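Local coordinates for molybdopterin biosynthesis Mog protein (Mycobacterium tuberculosis, PDB 2G4R), which probably takes part in the biosynthesis of the molybdenum cofactor by binding molybdopterin, at residues V85-Y90 with T123-L128. Sequence-based numbering, arbitrary orientation.
Sequences VAVLDY and TLIINL
L88 and I125 meet through aliphatic branches alone, with no ring or amide plane between them. The CD2 methyl of L88 does the touching: it lies 3.9 Å from I125 CD1 and 4.0 Å from I125 CG1, and sits across the CB-CG1-CD1 arm of the isoleucine, the two side chains crossing at a slant. I125 points its CB toward segment 85-90, and with CG1 anti to the carbonyl carbon (chi1 -46°) the arm extends to L88; an extended chi2 of -168° then sends CD1 onward to V87, whose CG1 it approaches more loosely at 4.4 Å. No hydrogen bond crosses between the segments. The contact lies in the three-layer α/β/α fold, built on a mixed sheet, expected of a molybdopterin-binding domain: V87, the last residue of helix 80-87, and L88 just after it pack on one face of strand 123-128, while on the other I126 reaches L95 and I99 of helix 93-102. I66 of the neighbouring strand 65-69 also touches I125, and V87 continues the apolar packing to L55 and V59 of helix 49-60. At L88 the chain leaves helical geometry (psi 146°), and beyond it D89 and Y90 form a classic beta bulge opposite V119, with D89 OD2 hydrogen-bonded to the backbone N of G121.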
loop_
_atom_site.group_PDB
_atom_site.type_symbol
_atom_site.label_atom_id
_atom_site.label_comp_id
_atom_site.label_asym_id
_atom_site.label_seq_id
_atom_site.Cartn_x
_atom_site.Cartn_y
_atom_site.Cartn_z
ATOM N N VAL A 85 12.229 -10.461 15.103
ATOM C CA VAL A 85 13.390 -10.857 15.896
ATOM C C VAL A 85 14.481 -9.771 15.807
ATOM O O VAL A 85 15.125 -9.488 16.811
ATOM C CB VAL A 85 14.008 -12.199 15.454
ATOM C CG1 VAL A 85 15.441 -12.445 16.152
ATOM C CG2 VAL A 85 13.055 -13.385 15.739
ATOM N N ALA A 86 14.675 -9.175 14.629
ATOM C CA ALA A 86 15.723 -8.151 14.468
ATOM C C ALA A 86 15.478 -6.960 15.371
ATOM O O ALA A 86 16.413 -6.420 15.927
ATOM C CB ALA A 86 15.826 -7.674 12.981
ATOM N N VAL A 87 14.222 -6.546 15.501
ATOM C CA VAL A 87 13.843 -5.425 16.339
ATOM C C VAL A 87 13.819 -5.771 17.832
ATOM O O VAL A 87 14.086 -4.928 18.678
ATOM C CB VAL A 87 12.456 -4.880 15.904
ATOM C CG1 VAL A 87 11.974 -3.806 16.797
ATOM C CG2 VAL A 87 12.536 -4.326 14.497
ATOM N N LEU A 88 13.511 -7.022 18.159
ATOM C CA LEU A 88 13.309 -7.428 19.562
ATOM C C LEU A 88 14.594 -7.406 20.369
ATOM O O LEU A 88 15.656 -7.704 19.827
ATOM C CB LEU A 88 12.723 -8.840 19.614
ATOM C CG LEU A 88 11.233 -8.950 19.281
ATOM C CD1 LEU A 88 10.690 -10.410 19.380
ATOM C CD2 LEU A 88 10.453 -8.079 20.173
ATOM N N ASP A 89 14.482 -7.065 21.648
ATOM C CA ASP A 89 15.562 -7.316 22.622
ATOM C C ASP A 89 15.610 -8.816 22.924
ATOM O O ASP A 89 16.695 -9.427 22.926
ATOM C CB ASP A 89 15.343 -6.522 23.923
ATOM C CG ASP A 89 15.511 -5.017 23.741
ATOM O OD1 ASP A 89 16.273 -4.587 22.851
ATOM O OD2 ASP A 89 14.859 -4.261 24.487
ATOM N N TYR A 90 14.433 -9.422 23.159
ATOM C CA TYR A 90 14.346 -10.852 23.339
ATOM C C TYR A 90 12.961 -11.413 23.001
ATOM O O TYR A 90 11.982 -10.657 22.929
ATOM C CB TYR A 90 14.687 -11.213 24.784
ATOM C CG TYR A 90 13.877 -10.451 25.799
ATOM C CD1 TYR A 90 12.588 -10.869 26.148
ATOM C CD2 TYR A 90 14.408 -9.335 26.431
ATOM C CE1 TYR A 90 11.834 -10.179 27.058
ATOM C CE2 TYR A 90 13.667 -8.629 27.360
ATOM C CZ TYR A 90 12.383 -9.075 27.669
ATOM O OH TYR A 90 11.644 -8.390 28.566
ATOM N N THR A 123 8.192 -2.006 24.681
ATOM C CA THR A 123 7.100 -2.349 23.790
ATOM C C THR A 123 6.965 -3.880 23.631
ATOM O O THR A 123 7.932 -4.596 23.369
ATOM C CB THR A 123 7.363 -1.721 22.381
ATOM O OG1 THR A 123 7.507 -0.300 22.512
ATOM C CG2 THR A 123 6.270 -2.032 21.437
ATOM N N LEU A 124 5.752 -4.370 23.818
ATOM C CA LEU A 124 5.489 -5.758 23.651
ATOM C C LEU A 124 5.053 -5.928 22.198
ATOM O O LEU A 124 4.203 -5.185 21.716
ATOM C CB LEU A 124 4.436 -6.212 24.603
ATOM C CG LEU A 124 3.805 -7.601 24.438
ATOM C CD1 LEU A 124 4.797 -8.710 24.760
ATOM C CD2 LEU A 124 2.614 -7.671 25.358
ATOM N N ILE A 125 5.670 -6.859 21.513
ATOM C CA ILE A 125 5.342 -7.186 20.105
ATOM C C ILE A 125 4.835 -8.620 20.015
ATOM O O ILE A 125 5.501 -9.538 20.486
ATOM C CB ILE A 125 6.554 -7.058 19.137
ATOM C CG1 ILE A 125 7.289 -5.758 19.417
ATOM C CG2 ILE A 125 6.116 -7.300 17.649
ATOM C CD1 ILE A 125 8.247 -5.391 18.441
ATOM N N ILE A 126 3.716 -8.766 19.328
ATOM C CA ILE A 126 2.977 -10.037 19.119
ATOM C C ILE A 126 2.796 -10.346 17.625
ATOM O O ILE A 126 2.156 -9.592 16.914
ATOM C CB ILE A 126 1.590 -9.933 19.757
ATOM C CG1 ILE A 126 1.663 -9.392 21.221
ATOM C CG2 ILE A 126 0.848 -11.277 19.674
ATOM C CD1 ILE A 126 2.439 -10.300 22.199
ATOM N N ASN A 127 3.381 -11.441 17.126
ATOM C CA ASN A 127 3.088 -11.876 15.757
ATOM C C ASN A 127 1.873 -12.823 15.792
ATOM O O ASN A 127 1.850 -13.782 16.571
ATOM C CB ASN A 127 4.241 -12.635 15.084
ATOM C CG ASN A 127 5.518 -11.800 14.825
ATOM O OD1 ASN A 127 5.509 -10.555 14.677
ATOM N ND2 ASN A 127 6.604 -12.529 14.627
ATOM N N LEU A 128 0.874 -12.517 14.985
ATOM C CA LEU A 128 -0.281 -13.384 14.752
ATOM C C LEU A 128 -0.321 -13.852 13.299
ATOM O O LEU A 128 0.205 -13.190 12.408
ATOM C CB LEU A 128 -1.568 -12.659 15.019
ATOM C CG LEU A 128 -1.825 -12.131 16.418
ATOM C CD1 LEU A 128 -3.107 -11.399 16.492
ATOM C CD2 LEU A 128 -1.800 -13.254 17.392
#